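Local coordinates for uncharacterized protein conserved in bacteria (Streptococcus suis, PDB 4FZ4) that probably binds host glycosaminoglycans as a helical domain of a surface antigen that mediates attachment of the bacterium to host cells, at residues Val13-Lys18 and Asp75-Ile80; Asp24-Tyr29 and Val82-Arg87; Asn107-Gln112 and Ser135-Arg140. All coordinates share one frame; numbering follows the deposited sequence.

Contact 1 of 3, residues Val13-Lys18 and Asp75-Ile80; sequences VKELEK and DFKYQI. With NO3 (nitrate ion), chain D.
Leu-16 reaches from helix 3-23 onto the side of helix 66-95 and meets Phe-76, Lys-77 and Ile-80 there. One methyl does nearly all the work: CD2 of Leu-16 lies 3.9 Å from Phe-76 CD2, 3.9 Å from Ile-80 CD1 and 3.8 Å from the backbone N of Lys-77, so it rests on the helix backbone at Lys-77 and touches both apolar side chains, which lie next to each other. CG of Leu-16, anti to the carbonyl carbon (chi1 -68°), is placed where its branch CD2 can reach helix 66-95. The CA atoms of Leu-16 and Lys-77 are 6.5 Å apart, the closest such pair, although the short axes approach only to 10.5 Å; with 9° between their directions the two segments run side by side and parallel. Ile-80 CD1 also stands over the centre of the Phe-76 ring, so the leucine methyl, the isoleucine tip and the ring form one apolar cluster.

Lys-77 takes part through two regions. Its CB touches the same Leu-16 methyl, while the extended chain passes Glu-15 obliquely, CE lying 4.2 Å from Glu-15 OE2. The opposite charges may attract weakly: Glu-15 OE2 and Lys-77 NZ are 4.2 Å apart, beyond a salt bridge, and no hydrogen bond joins the segments. On helix 66-95, Gln-79 NE2 donates to O1 of a nitrate ion at 2.7 Å, and that oxygen also lies near Phe-76 CD1; the ion probably came from the crystallisation liquor.

The contact belongs to a buried helical core. Helix 36-55 packs against both partners, with Met-53 on Leu-16 and Trp-42 on Ile-80, whereas helix 123-152 lies against helix 66-95 through Tyr-78 and Asp-75.

Contact 2 of 3, residues Asp24-Tyr29 and Val82-Arg87; sequences DKVPSY and VENYIR
The loop joining helix 3-23 to helix 36-55 passes across helix 66-95, where Arg-87 meets Val-26 to Tyr-29. Arg-87 NH1 donates to the main-chain O of Val-26 at 3.0 Å; the N-H...O angle is 158° and the acceptor lies close to the guanidinium plane. The aliphatic part of Arg-87 packs on the same loop: its CB is 3.5 Å from Val-26 CG1 and its CD 3.0 Å from Pro-27 O. Ser-28 CB lies over one face of the guanidinium.

Glu-83, one turn earlier on the helix, fixes the arginine from the other end of the group. NE and NH2 of Arg-87 both point side-on at Glu-83 OE2, the NE bond being 2.7 Å long and part of a salt bridge. The second carboxylate oxygen, OE1, uses its syn lone pair to accept from Tyr-29 OH at 2.9 Å. A bend at chi2 (66°) brings CD of Glu-83 beside Arg-87 and Tyr-29, and the two oxygens divide between them, with the tyrosine ring turned 85° from the carboxylate. Tyr-29 CD2 touches Ile-86 CG2 at 3.9 Å.

An i to i+4 Glu-Arg salt bridge, hydrogen-bonded to a loop carbonyl and a tyrosine hydroxyl, thus ties an interhelical loop to an all-helical domain.

Contact 3 of 3, residues Asn107-Gln112 and Ser135-Arg140; sequences NAHLKQ and SEAMGR
Apolar contact joins the end of helix 100-110 to helix 123-152 through Ala-137, whose CB faces His-109 and Leu-110. The nearest apolar approach is methyl to methylene, Ala-137 CB to His-109 CB at 3.5 Å, and the same methyl is 3.7 Å from His-109 CD2, oblique to the ring. The small side chain matches the close backbones, whose CA atoms at His-109 and Ala-137 are 6.3 Å apart. Leu-110 approaches beside it: its CD1 is 4.3 Å from Ala-137 CB and 4.0 Å from Met-138 SD. The leucine and methionine side chains cross at about a right angle.

The ring of His-109 and the guanidinium of Arg-140 also meet. NH2 of Arg-140 lies 3.3 Å from His-109 CD2, which sits at the edge of the guanidinium, near its plane; the two flat groups are turned 73° apart. A bend at chi3 (-66°) places NE of Arg-140, and the guanidinium lies with one face over its own helix backbone at Glu-136 and Ala-137. Each group has a defined partner outside the segments: Arg-140 NE forms a salt bridge with Glu-105, and His-109 ND1 is hydrogen-bonded to Glu-133.

Within the segment 107-112, Gln-112 NE2 donates to the O of Leu-110 at 3.0 Å, with an N-H...O angle of 161°, linking the side chain of Gln-112 back to the backbone two residues earlier. Helix 100-110 has a wider pi-type turn at 107-110, where Leu-110 and the CB of His-109 seat its C-terminal part on Ala-137 and Met-138 of helix 123-152, a helix-helix contact centred on an alanine in an all-helical domain.

How the contacts relate
Helix 66-95 carries one side of contact 1 and of contact 2, whose centres are 14 Å apart, and the segments of these two contacts alternate along the chain. Contact 1 pairs that helix with helix 3-23, and contact 2 pairs it with the loop that follows. Contact 3 comes later in the chain, between helices 100-110 and 123-152, with its centre 14 Å from contact 2 and 20 Å from contact 1. Contacts 2 and 3 touch through Tyr-85 OH and Ser-135 OG, 2.8 Å apart and probably hydrogen-bonded, and through Ile-86 against Gln-112. Helix 66-95 therefore links the early and late helices of a single GAG-binding domain.

Contact 1 of 3, residues Val13-Lys18 and Asp75-Ile80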
# COMPACT_ATOMS: atom_id res chain seq x y z
N VAL A 13 8.21 6.89 -11.53
CA VAL A 13 8.93 7.33 -10.33
C VAL A 13 8.18 8.51 -9.72
O VAL A 13 7.83 8.52 -8.54
CB VAL A 13 10.37 7.77 -10.66
CG1 VAL A 13 10.93 8.65 -9.54
CG2 VAL A 13 11.26 6.56 -10.83
N LYS A 14 7.92 9.51 -10.56
CA LYS A 14 7.21 10.72 -10.15
C LYS A 14 5.81 10.39 -9.66
O LYS A 14 5.29 11.05 -8.76
CB LYS A 14 7.15 11.71 -11.32
CG LYS A 14 8.52 12.25 -11.74
CD LYS A 14 8.40 13.31 -12.84
CE LYS A 14 9.75 13.93 -13.18
NZ LYS A 14 10.72 12.97 -13.78
N GLU A 15 5.19 9.37 -10.23
CA GLU A 15 3.86 8.99 -9.77
C GLU A 15 4.04 8.44 -8.36
O GLU A 15 3.22 8.69 -7.47
CB GLU A 15 3.25 7.92 -10.67
CG GLU A 15 1.73 7.83 -10.54
CD GLU A 15 1.16 6.54 -11.12
OE1 GLU A 15 1.59 6.13 -12.22
OE2 GLU A 15 0.27 5.94 -10.47
N LEU A 16 5.11 7.69 -8.15
CA LEU A 16 5.38 7.11 -6.83
C LEU A 16 5.72 8.19 -5.83
O LEU A 16 5.44 8.05 -4.63
CB LEU A 16 6.54 6.12 -6.90
CG LEU A 16 6.23 4.85 -7.68
CD1 LEU A 16 7.55 4.17 -8.03
CD2 LEU A 16 5.33 3.93 -6.86
N GLU A 17 6.32 9.28 -6.31
CA GLU A 17 6.68 10.40 -5.45
C GLU A 17 5.40 11.07 -4.96
O GLU A 17 5.30 11.47 -3.80
CB GLU A 17 7.52 11.43 -6.22
CG GLU A 17 8.87 10.92 -6.68
CD GLU A 17 9.69 12.00 -7.38
OE1 GLU A 17 9.16 12.65 -8.30
OE2 GLU A 17 10.87 12.18 -7.00
N LYS A 18 4.43 11.18 -5.86
CA LYS A 18 3.15 11.79 -5.53
C LYS A 18 2.42 10.89 -4.55
O LYS A 18 1.84 11.37 -3.57
CB LYS A 18 2.32 11.98 -6.81
CG LYS A 18 0.94 12.55 -6.57
CD LYS A 18 0.35 13.14 -7.84
CE LYS A 18 1.17 14.34 -8.32
NZ LYS A 18 0.61 15.01 -9.54
N ASP A 75 5.27 -2.94 -8.16
CA ASP A 75 4.86 -3.60 -6.92
C ASP A 75 4.83 -2.58 -5.78
O ASP A 75 3.94 -2.61 -4.94
CB ASP A 75 5.81 -4.75 -6.57
CG ASP A 75 5.82 -5.86 -7.63
OD1 ASP A 75 4.90 -5.92 -8.47
OD2 ASP A 75 6.76 -6.69 -7.61
N PHE A 76 5.79 -1.66 -5.79
CA PHE A 76 5.87 -0.64 -4.74
C PHE A 76 4.56 0.13 -4.63
O PHE A 76 4.05 0.38 -3.52
CB PHE A 76 7.03 0.32 -5.05
CG PHE A 76 7.36 1.25 -3.92
CD1 PHE A 76 7.19 0.85 -2.60
CD2 PHE A 76 7.82 2.54 -4.18
CE1 PHE A 76 7.47 1.72 -1.54
CE2 PHE A 76 8.11 3.42 -3.14
CZ PHE A 76 7.93 3.01 -1.82
N LYS A 77 4.01 0.51 -5.77
CA LYS A 77 2.76 1.24 -5.81
C LYS A 77 1.68 0.50 -5.02
O LYS A 77 0.96 1.09 -4.21
CB LYS A 77 2.35 1.43 -7.27
CG LYS A 77 0.93 1.88 -7.48
CD LYS A 77 0.57 1.85 -8.96
CE LYS A 77 -0.90 2.14 -9.16
NZ LYS A 77 -1.31 2.00 -10.58
N TYR A 78 1.57 -0.81 -5.24
CA TYR A 78 0.59 -1.62 -4.52
C TYR A 78 0.94 -1.77 -3.05
O TYR A 78 0.04 -1.92 -2.21
CB TYR A 78 0.43 -2.97 -5.21
CG TYR A 78 -0.22 -2.82 -6.57
CD1 TYR A 78 -1.57 -2.50 -6.68
CD2 TYR A 78 0.54 -2.88 -7.75
CE1 TYR A 78 -2.15 -2.24 -7.92
CE2 TYR A 78 -0.03 -2.61 -9.00
CZ TYR A 78 -1.38 -2.29 -9.07
OH TYR A 78 -1.97 -2.04 -10.29
N GLN A 79 2.23 -1.72 -2.73
CA GLN A 79 2.66 -1.82 -1.34
C GLN A 79 2.30 -0.52 -0.64
O GLN A 79 1.97 -0.51 0.55
CB GLN A 79 4.17 -2.06 -1.26
CG GLN A 79 4.58 -3.38 -1.88
CD GLN A 79 6.05 -3.47 -2.21
OE1 GLN A 79 6.52 -4.50 -2.70
NE2 GLN A 79 6.80 -2.39 -1.96
N ILE A 80 2.35 0.57 -1.39
CA ILE A 80 1.99 1.88 -0.84
C ILE A 80 0.50 1.88 -0.49
O ILE A 80 0.10 2.37 0.56
CB ILE A 80 2.26 3.01 -1.84
CG1 ILE A 80 3.78 3.22 -1.98
CG2 ILE A 80 1.56 4.30 -1.39
CD1 ILE A 80 4.17 4.13 -3.14
N NO3 D . 9.63 -2.26 -3.51
O1 NO3 D . 9.40 -1.85 -2.16
O2 NO3 D . 10.16 -1.35 -4.45
O3 NO3 D . 9.33 -3.60 -3.89

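Contact 2 of 3, residues Asp24-Tyr29 and Val82-Arg87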
# COMPACT_ATOMS: atom_id res chain seq x y z
N ASP A 24 1.98 10.34 3.18
CA ASP A 24 2.48 11.17 4.26
C ASP A 24 1.40 11.96 4.99
O ASP A 24 1.61 12.39 6.13
CB ASP A 24 3.55 12.14 3.75
CG ASP A 24 4.90 11.88 4.37
OD1 ASP A 24 5.49 10.82 4.08
OD2 ASP A 24 5.36 12.74 5.15
N LYS A 25 0.26 12.17 4.35
CA LYS A 25 -0.83 12.90 4.98
C LYS A 25 -1.66 11.97 5.85
O LYS A 25 -2.34 12.40 6.78
CB LYS A 25 -1.74 13.54 3.92
CG LYS A 25 -1.24 14.86 3.36
CD LYS A 25 0.13 14.71 2.71
CE LYS A 25 0.51 15.98 1.98
NZ LYS A 25 -0.54 16.34 0.97
N VAL A 26 -1.59 10.68 5.55
CA VAL A 26 -2.33 9.68 6.31
C VAL A 26 -1.54 9.30 7.56
O VAL A 26 -0.38 8.88 7.48
CB VAL A 26 -2.61 8.44 5.43
CG1 VAL A 26 -3.52 7.48 6.16
CG2 VAL A 26 -3.25 8.88 4.11
N PRO A 27 -2.15 9.47 8.74
CA PRO A 27 -1.53 9.15 10.04
C PRO A 27 -0.98 7.73 10.11
O PRO A 27 -1.56 6.81 9.53
CB PRO A 27 -2.68 9.36 11.03
CG PRO A 27 -3.53 10.41 10.37
CD PRO A 27 -3.53 9.95 8.93
N SER A 28 0.14 7.54 10.81
CA SER A 28 0.72 6.21 10.95
C SER A 28 0.03 5.51 12.12
O SER A 28 -0.35 6.17 13.09
CB SER A 28 2.23 6.28 11.20
OG SER A 28 2.80 4.98 11.20
N TYR A 29 -0.13 4.20 12.03
CA TYR A 29 -0.80 3.43 13.08
C TYR A 29 -0.01 3.33 14.38
O TYR A 29 -0.56 2.97 15.42
CB TYR A 29 -1.11 2.02 12.56
CG TYR A 29 -0.05 1.48 11.64
CD1 TYR A 29 1.20 1.09 12.14
CD2 TYR A 29 -0.26 1.42 10.26
CE1 TYR A 29 2.21 0.67 11.28
CE2 TYR A 29 0.75 1.00 9.39
CZ TYR A 29 1.98 0.63 9.91
OH TYR A 29 3.00 0.24 9.05
N VAL A 82 -1.42 -0.66 0.32
CA VAL A 82 -1.65 -1.46 1.51
C VAL A 82 -1.32 -0.67 2.78
O VAL A 82 -2.13 -0.62 3.71
CB VAL A 82 -0.83 -2.78 1.45
CG1 VAL A 82 -0.94 -3.55 2.77
CG2 VAL A 82 -1.37 -3.65 0.32
N GLU A 83 -0.14 -0.06 2.82
CA GLU A 83 0.26 0.74 3.98
C GLU A 83 -0.79 1.82 4.20
O GLU A 83 -1.12 2.17 5.33
CB GLU A 83 1.62 1.38 3.70
CG GLU A 83 1.99 2.51 4.63
CD GLU A 83 2.22 2.07 6.07
OE1 GLU A 83 1.99 0.88 6.38
OE2 GLU A 83 2.64 2.92 6.89
N ASN A 84 -1.33 2.33 3.10
CA ASN A 84 -2.34 3.38 3.15
C ASN A 84 -3.65 2.83 3.74
O ASN A 84 -4.20 3.40 4.69
CB ASN A 84 -2.58 3.92 1.74
CG ASN A 84 -3.36 5.22 1.73
OD1 ASN A 84 -4.33 5.37 2.46
ND2 ASN A 84 -2.93 6.16 0.89
N TYR A 85 -4.16 1.75 3.16
CA TYR A 85 -5.37 1.12 3.67
C TYR A 85 -5.25 0.82 5.15
O TYR A 85 -6.15 1.12 5.93
CB TYR A 85 -5.64 -0.20 2.94
CG TYR A 85 -6.06 -0.04 1.50
CD1 TYR A 85 -6.47 1.20 1.01
CD2 TYR A 85 -6.12 -1.15 0.64
CE1 TYR A 85 -6.93 1.35 -0.28
CE2 TYR A 85 -6.59 -1.01 -0.66
CZ TYR A 85 -7.00 0.25 -1.11
OH TYR A 85 -7.52 0.40 -2.38
N ILE A 86 -4.13 0.23 5.55
CA ILE A 86 -3.95 -0.11 6.95
C ILE A 86 -3.88 1.13 7.86
O ILE A 86 -4.44 1.11 8.97
CB ILE A 86 -2.72 -1.03 7.15
CG1 ILE A 86 -2.98 -2.36 6.43
CG2 ILE A 86 -2.52 -1.33 8.64
CD1 ILE A 86 -1.84 -3.35 6.54
N ARG A 87 -3.22 2.19 7.41
CA ARG A 87 -3.17 3.40 8.21
C ARG A 87 -4.58 3.92 8.42
O ARG A 87 -4.90 4.42 9.49
CB ARG A 87 -2.33 4.50 7.54
CG ARG A 87 -0.84 4.36 7.80
CD ARG A 87 -0.06 5.58 7.30
NE ARG A 87 1.32 5.22 7.00
CZ ARG A 87 2.26 6.07 6.63
NH1 ARG A 87 1.98 7.37 6.51
NH2 ARG A 87 3.48 5.64 6.35

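Contact 3 of 3, residues Asn107-Gln112 and Ser135-Arg140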
# COMPACT_ATOMS: atom_id res chain seq x y z
N ASN A 107 -9.34 -8.07 9.81
CA ASN A 107 -8.69 -9.34 10.11
C ASN A 107 -8.75 -10.34 8.96
O ASN A 107 -7.78 -11.04 8.69
CB ASN A 107 -9.33 -9.98 11.35
CG ASN A 107 -8.93 -9.27 12.63
OD1 ASN A 107 -9.48 -9.54 13.69
ND2 ASN A 107 -7.97 -8.36 12.53
N ALA A 108 -9.89 -10.39 8.29
CA ALA A 108 -10.06 -11.32 7.19
C ALA A 108 -9.39 -10.93 5.88
O ALA A 108 -8.89 -11.79 5.17
CB ALA A 108 -11.55 -11.53 6.94
N HIS A 109 -9.34 -9.63 5.57
CA HIS A 109 -8.81 -9.21 4.28
C HIS A 109 -7.63 -8.26 4.19
O HIS A 109 -7.00 -8.17 3.14
CB HIS A 109 -9.95 -8.61 3.45
CG HIS A 109 -11.15 -9.49 3.34
ND1 HIS A 109 -11.13 -10.70 2.68
CD2 HIS A 109 -12.43 -9.32 3.76
CE1 HIS A 109 -12.34 -11.24 2.70
NE2 HIS A 109 -13.15 -10.42 3.35
N LEU A 110 -7.32 -7.53 5.26
CA LEU A 110 -6.23 -6.57 5.18
C LEU A 110 -5.07 -6.81 6.12
O LEU A 110 -3.92 -6.61 5.74
CB LEU A 110 -6.77 -5.15 5.38
CG LEU A 110 -7.91 -4.75 4.42
CD1 LEU A 110 -8.78 -3.68 5.05
CD2 LEU A 110 -7.32 -4.30 3.10
N LYS A 111 -5.36 -7.24 7.34
CA LYS A 111 -4.30 -7.48 8.32
C LYS A 111 -3.18 -8.32 7.73
O LYS A 111 -3.43 -9.38 7.17
CB LYS A 111 -4.86 -8.16 9.57
CG LYS A 111 -3.80 -8.38 10.63
CD LYS A 111 -4.36 -8.99 11.91
CE LYS A 111 -3.23 -9.20 12.92
NZ LYS A 111 -3.72 -9.73 14.23
N GLN A 112 -1.96 -7.82 7.87
CA GLN A 112 -0.77 -8.50 7.36
C GLN A 112 -0.12 -9.31 8.48
O GLN A 112 0.11 -8.79 9.58
CB GLN A 112 0.24 -7.47 6.84
CG GLN A 112 -0.29 -6.56 5.74
CD GLN A 112 -0.46 -7.28 4.42
OE1 GLN A 112 0.50 -7.78 3.85
NE2 GLN A 112 -1.70 -7.33 3.93
N SER A 135 -9.07 -3.91 -1.73
CA SER A 135 -9.90 -2.74 -2.04
C SER A 135 -11.36 -2.97 -1.73
O SER A 135 -12.06 -2.06 -1.28
CB SER A 135 -9.74 -2.33 -3.50
OG SER A 135 -8.41 -1.89 -3.74
N GLU A 136 -11.83 -4.19 -1.97
CA GLU A 136 -13.21 -4.55 -1.69
C GLU A 136 -13.49 -4.35 -0.20
O GLU A 136 -14.42 -3.65 0.17
CB GLU A 136 -13.47 -6.02 -2.04
CG GLU A 136 -13.10 -6.43 -3.46
CD GLU A 136 -14.18 -6.11 -4.47
OE1 GLU A 136 -14.84 -5.07 -4.31
OE2 GLU A 136 -14.35 -6.90 -5.42
N ALA A 137 -12.66 -4.97 0.64
CA ALA A 137 -12.83 -4.89 2.08
C ALA A 137 -12.73 -3.45 2.58
O ALA A 137 -13.41 -3.07 3.54
CB ALA A 137 -11.80 -5.77 2.77
N MET A 138 -11.89 -2.67 1.93
CA MET A 138 -11.72 -1.27 2.31
C MET A 138 -13.03 -0.54 2.03
O MET A 138 -13.47 0.30 2.82
CB MET A 138 -10.59 -0.66 1.49
CG MET A 138 -9.93 0.52 2.15
SD MET A 138 -9.28 0.09 3.77
CE MET A 138 -9.39 1.65 4.56
N GLY A 139 -13.66 -0.87 0.90
CA GLY A 139 -14.92 -0.25 0.54
C GLY A 139 -16.02 -0.58 1.54
O GLY A 139 -16.77 0.29 1.97
N ARG A 140 -16.11 -1.85 1.91
CA ARG A 140 -17.14 -2.26 2.85
C ARG A 140 -16.90 -1.59 4.19
O ARG A 140 -17.83 -1.11 4.84
CB ARG A 140 -17.14 -3.79 2.98
CG ARG A 140 -17.57 -4.50 1.69
CD ARG A 140 -17.88 -5.98 1.93
NE ARG A 140 -16.69 -6.74 2.30
CZ ARG A 140 -15.84 -7.28 1.43
NH1 ARG A 140 -16.05 -7.18 0.13
NH2 ARG A 140 -14.76 -7.92 1.87